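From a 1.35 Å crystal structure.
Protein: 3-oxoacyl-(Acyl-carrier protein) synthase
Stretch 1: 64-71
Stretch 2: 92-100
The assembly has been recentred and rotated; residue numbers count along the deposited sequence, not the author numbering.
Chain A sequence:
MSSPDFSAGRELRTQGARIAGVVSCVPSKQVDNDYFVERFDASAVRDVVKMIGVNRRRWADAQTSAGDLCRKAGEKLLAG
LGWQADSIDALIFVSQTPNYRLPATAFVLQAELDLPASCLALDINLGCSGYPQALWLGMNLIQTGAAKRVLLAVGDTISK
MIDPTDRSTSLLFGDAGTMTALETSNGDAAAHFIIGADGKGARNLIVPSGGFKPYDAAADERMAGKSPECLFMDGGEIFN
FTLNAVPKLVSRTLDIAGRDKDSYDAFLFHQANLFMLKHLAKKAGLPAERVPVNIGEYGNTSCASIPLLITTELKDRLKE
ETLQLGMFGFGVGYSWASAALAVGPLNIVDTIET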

ATOM      1  N   THR A  64      15.910  -9.056   6.507  1.00 15.06           N
ATOM      2  CA  THR A  64      15.082  -8.712   5.359  1.00 15.54           C
ATOM      3  C   THR A  64      14.330  -7.404   5.601  1.00 13.06           C
ATOM      4  O   THR A  64      13.522  -7.297   6.533  1.00 13.83           O
ATOM      5  CB  THR A  64      14.037  -9.804   5.085  1.00 14.09           C
ATOM      6  OG1 THR A  64      14.706 -11.045   4.806  1.00 16.45           O
ATOM      7  CG2 THR A  64      13.151  -9.481   3.921  1.00 16.63           C
ATOM      8  N   SER A  65      14.571  -6.436   4.746  1.00 11.95           N
ATOM      9  CA  SER A  65      13.906  -5.142   4.838  1.00 11.74           C
ATOM     10  C   SER A  65      12.887  -4.980   3.718  1.00 11.05           C
ATOM     11  O   SER A  65      12.858  -5.746   2.750  1.00 10.81           O
ATOM     12  CB  SER A  65      14.932  -4.011   4.745  1.00 11.74           C
ATOM     13  OG  SER A  65      15.445  -3.953   3.420  1.00 12.21           O
ATOM     14  N   ALA A  66      12.115  -3.898   3.808  1.00 11.53           N
ATOM     15  CA  ALA A  66      11.194  -3.512   2.744  1.00 11.51           C
ATOM     16  C   ALA A  66      11.956  -3.290   1.453  1.00 11.49           C
ATOM     17  O   ALA A  66      11.515  -3.715   0.386  1.00 11.66           O
ATOM     18  CB  ALA A  66      10.428  -2.258   3.145  1.00 10.99           C
ATOM     19  N   GLY A  67      13.124  -2.658   1.539  1.00 10.33           N
ATOM     20  CA  GLY A  67      13.975  -2.481   0.383  1.00 12.01           C
ATOM     21  C   GLY A  67      14.349  -3.810  -0.262  1.00 10.66           C
ATOM     22  O   GLY A  67      14.463  -3.919  -1.494  1.00 12.33           O
ATOM     23  N   ASP A  68      14.666  -4.803   0.558  1.00 10.91           N
ATOM     24  CA  ASP A  68      15.040  -6.115   0.014  1.00 12.21           C
ATOM     25  C   ASP A  68      13.853  -6.751  -0.725  1.00 12.10           C
ATOM     26  O   ASP A  68      14.018  -7.366  -1.785  1.00 12.31           O
ATOM     27  CB  ASP A  68      15.474  -7.081   1.123  1.00 12.87           C
ATOM     28  CG  ASP A  68      16.759  -6.689   1.830  1.00 12.03           C
ATOM     29  OD1 ASP A  68      17.679  -6.132   1.164  1.00 15.06           O
ATOM     30  OD2 ASP A  68      16.841  -6.960   3.047  1.00 13.11           O
ATOM     31  N   LEU A  69      12.669  -6.671  -0.143  1.00 11.94           N
ATOM     32  CA  LEU A  69      11.474  -7.237  -0.746  1.00 11.98           C
ATOM     33  C   LEU A  69      11.180  -6.558  -2.057  1.00 10.86           C
ATOM     34  O   LEU A  69      10.866  -7.216  -3.061  1.00 11.91           O
ATOM     35  CB  LEU A  69      10.273  -7.103   0.195  1.00 11.26           C
ATOM     36  CG  LEU A  69      10.364  -7.857   1.527  1.00 12.17           C
ATOM     37  CD1 LEU A  69       9.212  -7.499   2.449  1.00 12.18           C
ATOM     38  CD2 LEU A  69      10.405  -9.365   1.288  1.00 13.30           C
ATOM     39  N   CYS A  70      11.278  -5.232  -2.083  1.00 11.75           N
ATOM     40  CA  CYS A  70      11.106  -4.492  -3.331  1.00 12.09           C
ATOM     41  C   CYS A  70      12.170  -4.812  -4.360  1.00 12.39           C
ATOM     42  O   CYS A  70      11.851  -4.890  -5.546  1.00 12.56           O
ATOM     43  CB  CYS A  70      11.083  -2.984  -3.086  1.00 12.33           C
ATOM     44  SG  CYS A  70       9.643  -2.405  -2.120  1.00 12.63           S
ATOM     45  N   ARG A  71      13.420  -5.016  -3.942  1.00 11.87           N
ATOM     46  CA  ARG A  71      14.487  -5.384  -4.885  1.00 12.46           C
ATOM     47  C   ARG A  71      14.152  -6.715  -5.562  1.00 12.24           C
ATOM     48  O   ARG A  71      14.247  -6.853  -6.784  1.00 12.55           O
ATOM     49  CB  ARG A  71      15.848  -5.531  -4.187  1.00 13.64           C
ATOM     50  CG  ARG A  71      16.987  -5.871  -5.172  1.00 16.21           C
ATOM     51  CD  ARG A  71      18.285  -6.286  -4.521  1.00 18.49           C
ATOM     52  NE  ARG A  71      18.132  -7.439  -3.648  1.00 20.58           N
ATOM     53  CZ  ARG A  71      18.154  -7.421  -2.309  1.00 23.98           C
ATOM     54  NH1 ARG A  71      18.354  -6.307  -1.606  1.00 17.34           N
ATOM     55  NH2 ARG A  71      17.978  -8.558  -1.658  1.00 27.25           N
ATOM     56  N   ILE A  92      10.945   5.455  -7.392  1.00 11.39           N
ATOM     57  CA  ILE A  92      10.353   6.051  -6.204  1.00 11.43           C
ATOM     58  C   ILE A  92      10.121   4.958  -5.183  1.00 11.32           C
ATOM     59  O   ILE A  92       9.469   3.967  -5.503  1.00 12.13           O
ATOM     60  CB  ILE A  92       9.022   6.711  -6.567  1.00 12.17           C
ATOM     61  CG1 ILE A  92       9.216   7.737  -7.695  1.00 15.38           C
ATOM     62  CG2 ILE A  92       8.418   7.389  -5.334  1.00 15.08           C
ATOM     63  CD1 ILE A  92       7.914   8.383  -8.184  1.00 18.24           C
ATOM     64  N   PHE A  93      10.670   5.125  -3.986  1.00 11.09           N
ATOM     65  CA  PHE A  93      10.520   4.156  -2.890  1.00 11.08           C
ATOM     66  C   PHE A  93       9.579   4.726  -1.847  1.00 11.27           C
ATOM     67  O   PHE A  93       9.909   5.702  -1.147  1.00 12.89           O
ATOM     68  CB  PHE A  93      11.904   3.842  -2.275  1.00 11.38           C
ATOM     69  CG  PHE A  93      11.865   2.857  -1.111  1.00 11.94           C
ATOM     70  CD1 PHE A  93      11.434   1.564  -1.288  1.00 13.03           C
ATOM     71  CD2 PHE A  93      12.287   3.229   0.149  1.00 13.21           C
ATOM     72  CE1 PHE A  93      11.426   0.653  -0.218  1.00 13.37           C
ATOM     73  CE2 PHE A  93      12.270   2.336   1.210  1.00 13.37           C
ATOM     74  CZ  PHE A  93      11.864   1.054   1.021  1.00 12.31           C
ATOM     75  N   VAL A  94       8.391   4.152  -1.761  1.00 10.98           N
ATOM     76  CA  VAL A  94       7.372   4.565  -0.802  1.00 11.63           C
ATOM     77  C   VAL A  94       7.336   3.525   0.300  1.00 11.88           C
ATOM     78  O   VAL A  94       7.069   2.335   0.030  1.00 12.47           O
ATOM     79  CB  VAL A  94       5.996   4.670  -1.456  1.00 13.42           C
ATOM     80  CG1 VAL A  94       4.945   5.068  -0.409  1.00 13.95           C
ATOM     81  CG2 VAL A  94       6.056   5.671  -2.602  1.00 14.82           C
ATOM     82  N   SER A  95       7.636   3.960   1.520  1.00 10.81           N
ATOM     83  CA  SER A  95       7.768   3.056   2.640  1.00 11.94           C
ATOM     84  C   SER A  95       7.867   3.842   3.933  1.00 12.46           C
ATOM     85  O   SER A  95       8.274   5.013   3.931  1.00 13.67           O
ATOM     86  CB  SER A  95       9.029   2.222   2.498  1.00 13.01           C
ATOM     87  OG  SER A  95       9.166   1.259   3.551  1.00 12.78           O
ATOM     88  N   GLN A  96       7.499   3.204   5.035  1.00 11.75           N
ATOM     89  CA  GLN A  96       7.712   3.742   6.371  1.00 11.22           C
ATOM     90  C   GLN A  96       8.855   3.019   7.097  1.00 11.98           C
ATOM     91  O   GLN A  96       9.133   3.344   8.247  1.00 12.48           O
ATOM     92  CB  GLN A  96       6.421   3.612   7.166  1.00 12.55           C
ATOM     93  CG  GLN A  96       5.287   4.373   6.520  1.00 15.02           C
ATOM     94  CD  GLN A  96       3.942   4.081   7.123  1.00 15.88           C
ATOM     95  OE1 GLN A  96       3.289   4.973   7.640  1.00 15.20           O
ATOM     96  NE2 GLN A  96       3.515   2.846   7.023  1.00 16.06           N
ATOM     97  N   THR A  97       9.490   2.053   6.422  1.00 12.05           N
ATOM     98  CA  THR A  97      10.496   1.205   7.049  1.00 12.05           C
ATOM     99  C   THR A  97      11.779   1.127   6.207  1.00 13.14           C
ATOM    100  O   THR A  97      12.210   0.055   5.797  1.00 11.86           O
ATOM    101  CB  THR A  97       9.917  -0.183   7.433  1.00 13.10           C
ATOM    102  OG1 THR A  97       9.235  -0.777   6.308  1.00 12.74           O
ATOM    103  CG2 THR A  97       8.937  -0.036   8.599  1.00 14.11           C
ATOM    104  N   PRO A  98      12.389   2.280   5.950  1.00 11.92           N
ATOM    105  CA  PRO A  98      13.609   2.328   5.137  1.00 12.38           C
ATOM    106  C   PRO A  98      14.816   1.652   5.814  1.00 11.70           C
ATOM    107  O   PRO A  98      14.852   1.510   7.033  1.00 12.28           O
ATOM    108  CB  PRO A  98      13.852   3.826   4.998  1.00 13.63           C
ATOM    109  CG  PRO A  98      13.294   4.400   6.259  1.00 15.04           C
ATOM    110  CD  PRO A  98      12.056   3.600   6.521  1.00 12.05           C
ATOM    111  N   ASN A  99      15.833   1.343   5.015  1.00 11.65           N
ATOM    112  CA  ASN A  99      17.019   0.683   5.551  1.00 11.67           C
ATOM    113  C   ASN A  99      17.751   1.531   6.588  1.00 12.01           C
ATOM    114  O   ASN A  99      18.133   1.041   7.654  1.00 12.17           O
ATOM    115  CB  ASN A  99      18.023   0.365   4.419  1.00 12.54           C
ATOM    116  CG  ASN A  99      17.628  -0.822   3.580  1.00 13.19           C
ATOM    117  OD1 ASN A  99      16.531  -1.367   3.717  1.00 12.65           O
ATOM    118  ND2 ASN A  99      18.514  -1.226   2.684  1.00 13.97           N
ATOM    119  N   TYR A 100      17.994   2.800   6.226  1.00 12.86           N
ATOM    120  CA  TYR A 100      18.848   3.705   6.988  1.00 12.00           C
ATOM    121  C   TYR A 100      18.161   5.044   7.207  1.00 12.25           C
ATOM    122  O   TYR A 100      17.283   5.440   6.439  1.00 12.68           O
ATOM    123  CB  TYR A 100      20.181   4.014   6.249  1.00 12.39           C
ATOM    124  CG  TYR A 100      20.852   2.781   5.706  1.00 12.05           C
ATOM    125  CD1 TYR A 100      21.283   1.781   6.553  1.00 14.26           C
ATOM    126  CD2 TYR A 100      20.983   2.586   4.346  1.00 13.57           C
ATOM    127  CE1 TYR A 100      21.857   0.621   6.066  1.00 15.74           C
ATOM    128  CE2 TYR A 100      21.567   1.429   3.841  1.00 14.86           C
ATOM    129  CZ  TYR A 100      21.994   0.456   4.715  1.00 16.68           C
ATOM    130  OH  TYR A 100      22.555  -0.732   4.244  1.00 19.92           O
TER
HETATM  131  O   HOH W   1      12.148  -2.666   6.361  1.00 12.51           O
HETATM  132  O   HOH W   2      13.795  -0.869   3.661  1.00 11.50           O
HETATM  133  O   HOH W   3      18.033  -3.424   0.932  1.00 17.52           O

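Stretch 2 enters as a strand and continues as a loop past the first turn of the helix that begins at Ala-66. Ile-92 makes no contact with that helix. Phe-93 makes the apolar part of the interface. Its side chain points toward the helix, and its ring meets Ala-66 and Cys-70, one helical turn apart, with its edge. Phe-93 CZ lies 4.2 Å from Ala-66 CB, and Phe-93 CE1 lies 4.0 Å from Cys-70 SG. Cys-70 SG sits near the plane of the Phe-93 ring, 5.3 Å from its centroid. Val-94 points away.

Ser-95 points toward the helix again, and its OG is 3.8 Å from Ala-66 CB. Ser-95 OG also accepts a hydrogen bond from Thr-97 N at 3.0 Å, an internal tie within stretch 2. Gln-96 points away. Thr-97 OG1 packs 3.7 Å from Ala-66 CB, so the small alanine side chain touches three residues of stretch 2.

Thr-97 also works through its backbone. Thr-97 O accepts from water 1 and from water 2, each at 2.8 Å. Water 1 accepts from Ala-66 N at 2.8 Å, and water 2 accepts from Gly-67 N at 2.9 Å. These amides start the helix and have no carbonyl of a preceding turn to bond, so the waters link them to the loop.

Pro-98 points away. Asn-99 supplies the one direct hydrogen bond across the stretches: Ser-65 OG donates to Asn-99 OD1 at 2.8 Å. Ser-65 is the N-cap, and its OG also accepts from Asp-68 N at 3.1 Å. One hydroxyl thus caps the helix and holds the loop. Water 2 donates to Asn-99 OD1 at 2.8 Å. An ideal CB on Gly-67 would lie only 3.2 Å from Asn-99 OD1, a tight fit. Water 3 bridges Asn-99 ND2, at 2.9 Å, and Asp-68 OD1, at 2.7 Å. Tyr-100 is out of reach.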